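PDB 3KKC: TetR family Transcriptional regulator from Streptococcus agalactiae 2603V/R, which is a TetR-family transcriptional regulator that probably binds DNA through an N-terminal helix-turn-helix domain and pairs with a second copy of itself. Local coordinates for residues 15-20 / 51-56; 28-33 / 104-109; 146-151 / 169-174; 153-158 / 165-170. One frame throughout, in Å; residues are numbered along the deposited sequence.

Interaction 1: residues 15-20 / 51-56; sequences VAIYNA and SHYESK
Ile17 of helix 4-24 meets the phenol ring of Tyr53, in the loop that follows helix 46-49. The methyl Ile17 CG2 makes the closest approach, 3.6 Å from Tyr53 CE2, and comes at the ring obliquely as the two side chains run alongside in opposing senses. Ile17 CG2 lies anti to the backbone N while CG1 takes the place beside it (chi1 -56°); with chi2 extended at 163°, CG1 carries Ile17 CD1 toward the neighbouring imidazole, 4.3 Å from His52 ND1. At the far end of its ring, Tyr53 OH stands at the edge of the Tyr18 ring, 4.3 Å from Tyr18 CD1. In the next shell, Val58, Leu59 and Glu62 of helix 57-71 pack on Tyr53, and Val38 and Ala42 of helix 35-42 pack on Ile17. Tyr18 also touches Leu63. These elements form the small helical bundle of the TetR DNA-binding domain, and Tyr53 ends the predicted helix-turn-helix. No hydrogen bond links the two segments. The exit from the probable recognition helix is therefore fitted to helix 4-24 mainly by van der Waals packing of Ile17 on Tyr53; the Tyr18 hydroxyl bonds instead to Asp66 of helix 57-71.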
# COMPACT_ATOMS: atom_id res chain seq x y z
N VAL A 15 -32.80 6.37 2.94
CA VAL A 15 -31.78 7.27 3.46
C VAL A 15 -31.30 6.89 4.86
O VAL A 15 -30.12 7.03 5.15
CB VAL A 15 -32.29 8.73 3.46
CG1 VAL A 15 -31.47 9.60 4.44
CG2 VAL A 15 -32.28 9.28 2.03
N ALA A 16 -32.18 6.39 5.72
CA ALA A 16 -31.74 6.01 7.08
C ALA A 16 -30.66 4.94 7.04
O ALA A 16 -29.67 5.01 7.77
CB ALA A 16 -32.90 5.56 7.93
N ILE A 17 -30.87 3.94 6.18
CA ILE A 17 -29.91 2.88 5.97
C ILE A 17 -28.61 3.46 5.41
O ILE A 17 -27.52 3.26 5.97
CB ILE A 17 -30.49 1.83 5.00
CG1 ILE A 17 -31.83 1.31 5.53
CG2 ILE A 17 -29.47 0.71 4.72
CD1 ILE A 17 -32.65 0.60 4.49
N TYR A 18 -28.73 4.18 4.30
CA TYR A 18 -27.60 4.86 3.69
C TYR A 18 -26.78 5.54 4.79
O TYR A 18 -25.61 5.23 4.97
CB TYR A 18 -28.09 5.88 2.67
CG TYR A 18 -27.04 6.44 1.73
CD1 TYR A 18 -26.82 5.85 0.49
CD2 TYR A 18 -26.30 7.57 2.07
CE1 TYR A 18 -25.88 6.34 -0.38
CE2 TYR A 18 -25.35 8.08 1.19
CZ TYR A 18 -25.14 7.46 -0.04
OH TYR A 18 -24.21 7.94 -0.93
N ASN A 19 -27.41 6.46 5.53
CA ASN A 19 -26.67 7.23 6.54
C ASN A 19 -26.07 6.34 7.63
O ASN A 19 -24.96 6.59 8.11
CB ASN A 19 -27.52 8.39 7.14
CG ASN A 19 -27.80 9.54 6.14
OD1 ASN A 19 -27.09 9.73 5.13
ND2 ASN A 19 -28.84 10.32 6.43
N ALA A 20 -26.79 5.28 8.00
CA ALA A 20 -26.28 4.30 8.98
C ALA A 20 -24.99 3.63 8.52
O ALA A 20 -24.04 3.46 9.27
CB ALA A 20 -27.34 3.26 9.29
N SER A 51 -35.32 -5.08 0.68
CA SER A 51 -36.22 -4.59 -0.36
C SER A 51 -35.64 -3.36 -1.07
O SER A 51 -36.22 -2.85 -2.04
CB SER A 51 -37.56 -4.20 0.23
OG SER A 51 -37.53 -2.84 0.60
N HIS A 52 -34.51 -2.87 -0.57
CA HIS A 52 -33.82 -1.72 -1.16
C HIS A 52 -32.42 -2.07 -1.64
O HIS A 52 -31.91 -1.47 -2.58
CB HIS A 52 -33.72 -0.58 -0.16
CG HIS A 52 -35.02 0.13 0.07
ND1 HIS A 52 -35.59 0.26 1.31
CD2 HIS A 52 -35.85 0.76 -0.80
CE1 HIS A 52 -36.72 0.94 1.20
NE2 HIS A 52 -36.90 1.25 -0.07
N TYR A 53 -31.80 -3.04 -0.97
CA TYR A 53 -30.40 -3.39 -1.21
C TYR A 53 -30.21 -4.89 -1.25
O TYR A 53 -30.31 -5.56 -0.23
CB TYR A 53 -29.53 -2.82 -0.10
CG TYR A 53 -29.60 -1.31 -0.03
CD1 TYR A 53 -29.19 -0.53 -1.10
CD2 TYR A 53 -30.10 -0.67 1.11
CE1 TYR A 53 -29.28 0.84 -1.05
CE2 TYR A 53 -30.18 0.69 1.17
CZ TYR A 53 -29.77 1.44 0.10
OH TYR A 53 -29.85 2.80 0.16
N GLU A 54 -29.93 -5.40 -2.44
CA GLU A 54 -29.66 -6.82 -2.64
C GLU A 54 -28.72 -7.41 -1.57
O GLU A 54 -28.83 -8.58 -1.23
CB GLU A 54 -29.06 -7.04 -4.03
CG GLU A 54 -28.59 -8.47 -4.31
CD GLU A 54 -27.43 -8.52 -5.30
OE1 GLU A 54 -26.78 -7.47 -5.52
OE2 GLU A 54 -27.16 -9.62 -5.86
N SER A 55 -27.81 -6.59 -1.06
CA SER A 55 -26.82 -7.04 -0.09
C SER A 55 -25.96 -5.88 0.35
O SER A 55 -26.07 -4.78 -0.19
CB SER A 55 -25.90 -8.06 -0.72
OG SER A 55 -25.13 -7.43 -1.73
N LYS A 56 -25.07 -6.11 1.31
CA LYS A 56 -24.19 -5.04 1.76
C LYS A 56 -23.37 -4.53 0.58
O LYS A 56 -22.97 -3.37 0.56
CB LYS A 56 -23.26 -5.50 2.88
CG LYS A 56 -22.16 -6.42 2.40
CD LYS A 56 -21.23 -6.81 3.53
CE LYS A 56 -21.13 -5.71 4.57
NZ LYS A 56 -19.88 -5.88 5.36

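Interaction 2: residues 28-33 / 104-109; sequences NDYSKI and SDDPYF
Tyr30 and Asp106 turn toward each other with extended first torsions: CG is anti to the backbone N in both, at chi1 164° for Tyr30 and 178° for Asp106. The carboxylate thereby stands beside the base of the phenol ring, Asp106 OD1 lying 3.3 Å from Tyr30 CD2 and 3.6 Å from Tyr30 CB. Ring and carboxylate planes are 86° apart. The other oxygen has a different task: Asp106 OD2 accepts from Phe109 N at 2.9 Å through its anti lone pair, making Asp106 the N-cap of helix 107-129. The contact thus joins the loop between helices 4-24 and 35-42, in the DNA-binding domain, to a helix start in the C-terminal domain. Just before the cap, Asp106 N donates to Ser104 OG over 3.1 Å, an ST turn that fixes the approach to the helix; the same hydroxyl is hydrogen-bonded to Leu101 O. Ser104 presents its carbon instead to the loop, where Asp29 OD2 lies 3.4 Å from Ser104 CB. Behind the contact, Lys56 makes a cation-pi interaction with the Tyr30 ring, while Leu60 and Phe21 pack against the same side chain.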
# COMPACT_ATOMS: atom_id res chain seq x y z
N ASN A 28 -15.54 1.49 11.52
CA ASN A 28 -15.23 0.11 11.15
C ASN A 28 -14.80 -0.10 9.70
O ASN A 28 -15.13 0.70 8.82
CB ASN A 28 -16.41 -0.83 11.46
CG ASN A 28 -17.05 -0.54 12.80
OD1 ASN A 28 -16.86 -1.28 13.77
ND2 ASN A 28 -17.84 0.53 12.86
N ASP A 29 -14.08 -1.20 9.46
CA ASP A 29 -13.77 -1.66 8.12
C ASP A 29 -15.05 -2.12 7.42
O ASP A 29 -15.99 -2.56 8.09
CB ASP A 29 -12.78 -2.83 8.17
CG ASP A 29 -11.36 -2.39 8.53
OD1 ASP A 29 -10.54 -3.27 8.91
OD2 ASP A 29 -11.06 -1.18 8.44
N TYR A 30 -15.10 -2.00 6.09
CA TYR A 30 -16.25 -2.48 5.32
C TYR A 30 -16.40 -3.98 5.49
O TYR A 30 -17.52 -4.50 5.67
CB TYR A 30 -16.13 -2.16 3.83
CG TYR A 30 -17.08 -2.96 2.96
CD1 TYR A 30 -18.43 -2.60 2.84
CD2 TYR A 30 -16.65 -4.08 2.26
CE1 TYR A 30 -19.31 -3.32 2.05
CE2 TYR A 30 -17.53 -4.81 1.47
CZ TYR A 30 -18.87 -4.43 1.38
OH TYR A 30 -19.74 -5.14 0.59
N SER A 31 -15.25 -4.67 5.42
CA SER A 31 -15.18 -6.11 5.64
C SER A 31 -15.66 -6.49 7.05
O SER A 31 -16.19 -7.58 7.25
CB SER A 31 -13.76 -6.67 5.34
OG SER A 31 -12.70 -6.05 6.07
N LYS A 32 -15.51 -5.58 8.00
CA LYS A 32 -15.85 -5.85 9.40
C LYS A 32 -17.32 -5.56 9.81
O LYS A 32 -17.80 -6.15 10.78
CB LYS A 32 -14.83 -5.16 10.33
CG LYS A 32 -15.01 -5.40 11.83
CD LYS A 32 -15.71 -4.21 12.52
CE LYS A 32 -15.77 -4.39 14.04
NZ LYS A 32 -16.84 -3.55 14.69
N ILE A 33 -18.06 -4.69 9.11
CA ILE A 33 -19.47 -4.48 9.49
C ILE A 33 -20.43 -5.54 8.92
O ILE A 33 -20.17 -6.11 7.87
CB ILE A 33 -20.05 -3.09 9.10
CG1 ILE A 33 -20.72 -3.15 7.73
CG2 ILE A 33 -19.01 -1.97 9.21
CD1 ILE A 33 -21.10 -1.81 7.21
N SER A 104 -8.79 2.36 5.46
CA SER A 104 -9.20 1.04 5.89
C SER A 104 -8.53 0.00 5.00
O SER A 104 -8.52 -1.20 5.31
CB SER A 104 -10.72 0.91 5.78
OG SER A 104 -11.11 0.78 4.42
N ASP A 105 -7.98 0.47 3.88
CA ASP A 105 -7.38 -0.43 2.90
C ASP A 105 -8.39 -1.30 2.16
O ASP A 105 -7.98 -2.23 1.47
CB ASP A 105 -6.36 -1.36 3.56
CG ASP A 105 -5.02 -0.69 3.80
OD1 ASP A 105 -4.72 0.31 3.10
OD2 ASP A 105 -4.27 -1.17 4.68
N ASP A 106 -9.69 -1.04 2.31
CA ASP A 106 -10.65 -1.87 1.59
C ASP A 106 -10.24 -1.95 0.14
O ASP A 106 -10.26 -0.94 -0.57
CB ASP A 106 -12.06 -1.34 1.69
CG ASP A 106 -13.04 -2.19 0.90
OD1 ASP A 106 -13.56 -3.18 1.45
OD2 ASP A 106 -13.27 -1.88 -0.29
N PRO A 107 -9.86 -3.15 -0.32
CA PRO A 107 -9.30 -3.33 -1.68
C PRO A 107 -10.21 -2.74 -2.78
O PRO A 107 -9.70 -2.15 -3.75
CB PRO A 107 -9.19 -4.86 -1.80
CG PRO A 107 -10.15 -5.40 -0.78
CD PRO A 107 -10.05 -4.43 0.37
N TYR A 108 -11.53 -2.89 -2.61
CA TYR A 108 -12.51 -2.39 -3.58
C TYR A 108 -12.56 -0.85 -3.65
O TYR A 108 -12.64 -0.27 -4.74
CB TYR A 108 -13.91 -2.93 -3.29
CG TYR A 108 -15.00 -2.31 -4.16
CD1 TYR A 108 -15.43 -2.96 -5.31
CD2 TYR A 108 -15.57 -1.07 -3.83
CE1 TYR A 108 -16.38 -2.40 -6.11
CE2 TYR A 108 -16.54 -0.51 -4.63
CZ TYR A 108 -16.95 -1.16 -5.77
OH TYR A 108 -17.94 -0.62 -6.58
N PHE A 109 -12.55 -0.18 -2.50
CA PHE A 109 -12.53 1.26 -2.53
C PHE A 109 -11.22 1.78 -3.12
O PHE A 109 -11.22 2.73 -3.90
CB PHE A 109 -12.76 1.89 -1.16
CG PHE A 109 -12.60 3.37 -1.18
CD1 PHE A 109 -13.69 4.20 -1.41
CD2 PHE A 109 -11.34 3.94 -1.06
CE1 PHE A 109 -13.55 5.57 -1.48
CE2 PHE A 109 -11.18 5.32 -1.12
CZ PHE A 109 -12.31 6.14 -1.33

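Interaction 3: residues 146-151 / 169-174; sequences SSFIET and KYYLTM
Tyr171 reaches from helix 164-175 to the flank of helix 137-157, touching Ser147, Phe148 and Thr151. From CB the side chain sets out with CG anti to the backbone N (chi1 169°), pointing the ring at the facing helix. Tyr171 CD1 is the first ring atom to arrive, 3.7 Å from Thr151 OG1. Next along that edge, Tyr171 CE1 lies 3.2 Å from Ser147 OG, which sits close to the ring plane. Across the ring, Tyr171 CE2 comes 4.0 Å from Phe148 CD1: the Phe148 edge is directed at one Tyr171 face in a T-shaped pair, with centroids 5.7 Å apart and planes at 77°. Tyr171 CZ packs on Phe148 CB at 3.9 Å, and beyond it the OH passes the same carbon to hydrogen-bond Leu144 O, which also takes a bond from Ser147 OG. Thr151 OG1 is turned back onto Ser147 O at 3.0 Å, on the opposite face of that carbonyl from Thr151 N.

The segment axes run antiparallel at 154°, consistent with the four-helix bundle through which TetR-family regulators usually dimerise. Thr151 and selenomethionine Met174 touch Phe139 and Phe143, respectively, of the second subunit. The buried hydroxyls of Ser147, Thr151 and Tyr171 all find backbone carbonyls of helix 137-157, so the interhelical contact can remain largely one of aromatic and van der Waals packing.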
# COMPACT_ATOMS: atom_id res chain seq x y z
N SER A 146 0.56 6.88 -7.81
CA SER A 146 0.85 6.23 -6.54
C SER A 146 1.39 7.20 -5.49
O SER A 146 1.10 7.05 -4.30
CB SER A 146 1.81 5.06 -6.74
OG SER A 146 2.74 5.04 -5.68
N SER A 147 2.17 8.18 -5.91
CA SER A 147 2.68 9.14 -4.94
C SER A 147 1.58 10.14 -4.52
O SER A 147 1.61 10.72 -3.43
CB SER A 147 3.88 9.90 -5.50
OG SER A 147 3.41 10.94 -6.35
N PHE A 148 0.59 10.34 -5.38
CA PHE A 148 -0.55 11.14 -4.97
C PHE A 148 -1.32 10.40 -3.88
O PHE A 148 -1.51 10.95 -2.78
CB PHE A 148 -1.44 11.51 -6.16
CG PHE A 148 -2.66 12.29 -5.77
CD1 PHE A 148 -2.59 13.66 -5.61
CD2 PHE A 148 -3.87 11.65 -5.55
CE1 PHE A 148 -3.71 14.37 -5.26
CE2 PHE A 148 -4.98 12.36 -5.20
CZ PHE A 148 -4.90 13.71 -5.05
N ILE A 149 -1.74 9.17 -4.16
CA ILE A 149 -2.47 8.36 -3.18
C ILE A 149 -1.71 8.24 -1.86
O ILE A 149 -2.29 8.40 -0.79
CB ILE A 149 -2.81 6.94 -3.67
CG1 ILE A 149 -3.57 7.00 -5.00
CG2 ILE A 149 -3.71 6.26 -2.68
CD1 ILE A 149 -3.88 5.66 -5.56
N GLU A 150 -0.41 8.00 -1.94
CA GLU A 150 0.39 7.85 -0.73
C GLU A 150 0.61 9.17 0.03
O GLU A 150 0.56 9.20 1.26
CB GLU A 150 1.71 7.14 -1.01
CG GLU A 150 1.92 5.90 -0.16
CD GLU A 150 0.93 4.79 -0.50
OE1 GLU A 150 0.73 4.49 -1.70
OE2 GLU A 150 0.35 4.22 0.45
N THR A 151 0.86 10.27 -0.67
CA THR A 151 0.95 11.53 0.05
C THR A 151 -0.33 11.68 0.87
O THR A 151 -0.27 11.91 2.09
CB THR A 151 1.12 12.75 -0.89
OG1 THR A 151 2.44 12.74 -1.43
CG2 THR A 151 0.90 14.08 -0.14
N LYS A 169 0.50 21.94 -2.53
CA LYS A 169 1.67 22.68 -2.94
C LYS A 169 2.92 21.81 -2.88
O LYS A 169 3.60 21.59 -3.89
CB LYS A 169 1.83 23.91 -2.03
CG LYS A 169 3.19 24.59 -2.06
CD LYS A 169 3.35 25.57 -0.90
CE LYS A 169 4.63 26.38 -1.03
NZ LYS A 169 4.93 27.17 0.20
N TYR A 170 3.22 21.33 -1.68
CA TYR A 170 4.38 20.49 -1.44
C TYR A 170 4.37 19.24 -2.31
O TYR A 170 5.41 18.70 -2.65
CB TYR A 170 4.49 20.14 0.05
CG TYR A 170 4.73 21.36 0.89
CD1 TYR A 170 5.68 22.30 0.51
CD2 TYR A 170 4.02 21.59 2.07
CE1 TYR A 170 5.92 23.44 1.27
CE2 TYR A 170 4.26 22.73 2.84
CZ TYR A 170 5.21 23.66 2.43
OH TYR A 170 5.47 24.80 3.18
N TYR A 171 3.19 18.80 -2.72
CA TYR A 171 3.15 17.66 -3.60
C TYR A 171 3.49 18.05 -5.03
O TYR A 171 4.29 17.38 -5.70
CB TYR A 171 1.78 16.97 -3.53
CG TYR A 171 1.61 15.95 -4.63
CD1 TYR A 171 2.15 14.68 -4.53
CD2 TYR A 171 0.96 16.29 -5.81
CE1 TYR A 171 2.02 13.76 -5.56
CE2 TYR A 171 0.82 15.38 -6.83
CZ TYR A 171 1.34 14.12 -6.70
OH TYR A 171 1.18 13.23 -7.75
N LEU A 172 2.88 19.13 -5.51
CA LEU A 172 3.08 19.59 -6.88
C LEU A 172 4.54 20.00 -7.13
O LEU A 172 5.08 19.76 -8.21
CB LEU A 172 2.13 20.74 -7.18
CG LEU A 172 0.96 20.50 -8.13
CD1 LEU A 172 0.69 19.01 -8.49
CD2 LEU A 172 -0.32 21.17 -7.62
N THR A 173 5.18 20.61 -6.14
CA THR A 173 6.58 20.99 -6.30
C THR A 173 7.45 19.73 -6.29
O THR A 173 8.43 19.63 -7.04
CB THR A 173 7.05 22.03 -5.24
OG1 THR A 173 6.86 21.49 -3.93
CG2 THR A 173 6.25 23.34 -5.36
N MSE A 174 7.07 18.74 -5.48
CA MSE A 174 7.82 17.48 -5.41
C MSE A 174 7.82 16.72 -6.72
O MSE A 174 8.80 16.05 -7.04
CB MSE A 174 7.30 16.58 -4.30
CG MSE A 174 7.97 16.83 -2.97
SE MSE A 174 9.89 16.94 -3.18
CE MSE A 174 10.26 15.08 -3.70

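Interaction 4: residues 153-158 / 165-170; sequences KWWLHQ and EDLLKY
Leu167 packs on Trp155 and Trp154 in a buried, apolar contact close to the turn between helices 137-157 and 164-175. Its two methyls share the work. Leu167 CD2 lies over one face of the Trp155 indole in a CH-pi contact, 4.3 Å from the centroid of the six-membered ring and 28° off its normal. Leu167 CD1 is set nearer the root of the same tryptophan, 3.6 Å from Trp155 CG and equally close to Trp155 CB. That leucine methyl also meets Trp154, but in another way: Leu167 CD1 lies in the indole plane at the ring edge, 3.9 Å from Trp154 CZ3. One branch therefore bears on both tryptophans, while the other takes an indole face.

The two helices make a hairpin in the C-terminal domain, the part of a TetR-family regulator that usually carries the dimer interface. Here the second subunit reaches the contact directly, its Phe139 packing on Leu167 and its Gln142 on Trp154. Within the chain, the extended first torsion of Trp155 (chi1 177°) directs the indole toward helix 164-175, and its NE1 is hydrogen-bonded to Met162 O in the connecting loop. Lys161 adds a cation-pi interaction with the same indole, and Glu92 of helix 80-93 packs against it. The Trp154 ring has Gln158 CG over the centre of one face, 3.9 Å above the plane. Trp154 and Leu167 both also touch Met162 of the loop.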
# COMPACT_ATOMS: atom_id res chain seq x y z
N LYS A 153 -2.80 9.45 1.92
CA LYS A 153 -2.91 8.57 3.10
C LYS A 153 -2.07 9.09 4.26
O LYS A 153 -2.51 9.09 5.40
CB LYS A 153 -2.48 7.12 2.79
CG LYS A 153 -3.54 6.27 2.12
CD LYS A 153 -2.89 5.14 1.35
CE LYS A 153 -3.22 3.76 1.93
NZ LYS A 153 -1.99 2.94 2.13
N TRP A 154 -0.84 9.49 3.97
CA TRP A 154 0.08 9.89 5.02
C TRP A 154 -0.50 11.11 5.77
O TRP A 154 -0.49 11.19 7.01
CB TRP A 154 1.48 10.15 4.42
CG TRP A 154 2.35 10.96 5.31
CD1 TRP A 154 3.15 10.50 6.31
CD2 TRP A 154 2.47 12.40 5.32
NE1 TRP A 154 3.78 11.57 6.94
CE2 TRP A 154 3.37 12.74 6.35
CE3 TRP A 154 1.90 13.43 4.56
CZ2 TRP A 154 3.74 14.09 6.64
CZ3 TRP A 154 2.26 14.80 4.85
CH2 TRP A 154 3.17 15.09 5.89
N TRP A 155 -1.02 12.05 4.99
CA TRP A 155 -1.59 13.30 5.49
C TRP A 155 -2.79 13.01 6.40
O TRP A 155 -2.94 13.61 7.46
CB TRP A 155 -1.98 14.16 4.29
CG TRP A 155 -2.65 15.48 4.59
CD1 TRP A 155 -2.17 16.49 5.37
CD2 TRP A 155 -3.90 15.94 4.06
NE1 TRP A 155 -3.06 17.53 5.38
CE2 TRP A 155 -4.12 17.23 4.58
CE3 TRP A 155 -4.86 15.39 3.20
CZ2 TRP A 155 -5.26 17.97 4.26
CZ3 TRP A 155 -5.99 16.13 2.89
CH2 TRP A 155 -6.18 17.41 3.42
N LEU A 156 -3.62 12.06 5.99
CA LEU A 156 -4.79 11.68 6.77
C LEU A 156 -4.44 10.99 8.11
O LEU A 156 -5.22 11.07 9.08
CB LEU A 156 -5.75 10.82 5.92
CG LEU A 156 -6.38 11.54 4.71
CD1 LEU A 156 -7.05 10.58 3.75
CD2 LEU A 156 -7.40 12.60 5.14
N HIS A 157 -3.29 10.32 8.18
CA HIS A 157 -2.85 9.70 9.44
C HIS A 157 -2.27 10.76 10.35
O HIS A 157 -2.01 10.51 11.52
CB HIS A 157 -1.75 8.66 9.23
CG HIS A 157 -2.21 7.39 8.60
ND1 HIS A 157 -1.96 7.07 7.28
CD2 HIS A 157 -2.86 6.32 9.13
CE1 HIS A 157 -2.46 5.88 7.02
NE2 HIS A 157 -3.01 5.40 8.12
N GLN A 158 -2.01 11.94 9.79
CA GLN A 158 -1.38 13.01 10.54
C GLN A 158 -2.36 13.66 11.51
O GLN A 158 -3.49 14.00 11.14
CB GLN A 158 -0.80 14.06 9.59
CG GLN A 158 0.39 13.58 8.78
CD GLN A 158 1.63 13.32 9.64
OE1 GLN A 158 2.02 12.17 9.84
NE2 GLN A 158 2.24 14.40 10.15
N GLU A 165 -4.19 23.27 0.95
CA GLU A 165 -3.41 24.02 -0.03
C GLU A 165 -1.89 23.84 0.14
O GLU A 165 -1.17 23.68 -0.84
CB GLU A 165 -3.82 25.50 -0.02
CG GLU A 165 -4.69 25.87 1.17
CD GLU A 165 -6.16 25.96 0.81
OE1 GLU A 165 -6.99 25.78 1.73
OE2 GLU A 165 -6.48 26.23 -0.37
N ASP A 166 -1.41 23.87 1.38
CA ASP A 166 -0.03 23.50 1.65
C ASP A 166 0.34 22.11 1.10
O ASP A 166 1.34 21.94 0.42
CB ASP A 166 0.25 23.58 3.15
CG ASP A 166 0.46 25.02 3.63
OD1 ASP A 166 0.62 25.89 2.75
OD2 ASP A 166 0.47 25.27 4.85
N LEU A 167 -0.48 21.11 1.40
CA LEU A 167 -0.17 19.76 0.92
C LEU A 167 -0.20 19.69 -0.61
O LEU A 167 0.64 19.03 -1.22
CB LEU A 167 -1.13 18.73 1.52
CG LEU A 167 -0.84 17.28 1.12
CD1 LEU A 167 -0.11 16.47 2.24
CD2 LEU A 167 -2.10 16.57 0.65
N LEU A 168 -1.19 20.34 -1.22
CA LEU A 168 -1.28 20.32 -2.67
C LEU A 168 -0.03 20.97 -3.27
O LEU A 168 0.45 20.60 -4.34
CB LEU A 168 -2.51 21.08 -3.14
CG LEU A 168 -2.59 21.05 -4.67
CD1 LEU A 168 -2.80 19.61 -5.17
CD2 LEU A 168 -3.68 22.00 -5.17
N LYS A 169 0.50 21.94 -2.53
CA LYS A 169 1.67 22.68 -2.94
C LYS A 169 2.92 21.81 -2.88
O LYS A 169 3.60 21.59 -3.89
CB LYS A 169 1.83 23.91 -2.03
CG LYS A 169 3.19 24.59 -2.06
CD LYS A 169 3.35 25.57 -0.90
CE LYS A 169 4.63 26.38 -1.03
NZ LYS A 169 4.93 27.17 0.20
N TYR A 170 3.22 21.33 -1.68
CA TYR A 170 4.38 20.49 -1.44
C TYR A 170 4.37 19.24 -2.31
O TYR A 170 5.41 18.70 -2.65
CB TYR A 170 4.49 20.14 0.05
CG TYR A 170 4.73 21.36 0.89
CD1 TYR A 170 5.68 22.30 0.51
CD2 TYR A 170 4.02 21.59 2.07
CE1 TYR A 170 5.92 23.44 1.27
CE2 TYR A 170 4.26 22.73 2.84
CZ TYR A 170 5.21 23.66 2.43
OH TYR A 170 5.47 24.80 3.18

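Interactions 3 and 4 hold the same two helices, 137-157 and 164-175, with centres about 8 Å apart; they meet where Thr151 CG2 packs on Leu167 CD1 at 3.5 Å. Both are buried and touch the second subunit, but interaction 3 mixes hydroxyls with aromatic packing whereas interaction 4 is wholly apolar across its segments. Interactions 1 and 2 are only partly buried. The first is internal to the DNA-binding domain, and the second, with carboxylates facing carbon atoms, bridges that domain to the C-terminal one. Lys56 ties them together through probable hydrogen bonds to Tyr30 O and Ile33 O. Interactions 1 and 3 lie on opposite sides of the chain's centre, their centres about 36 Å apart.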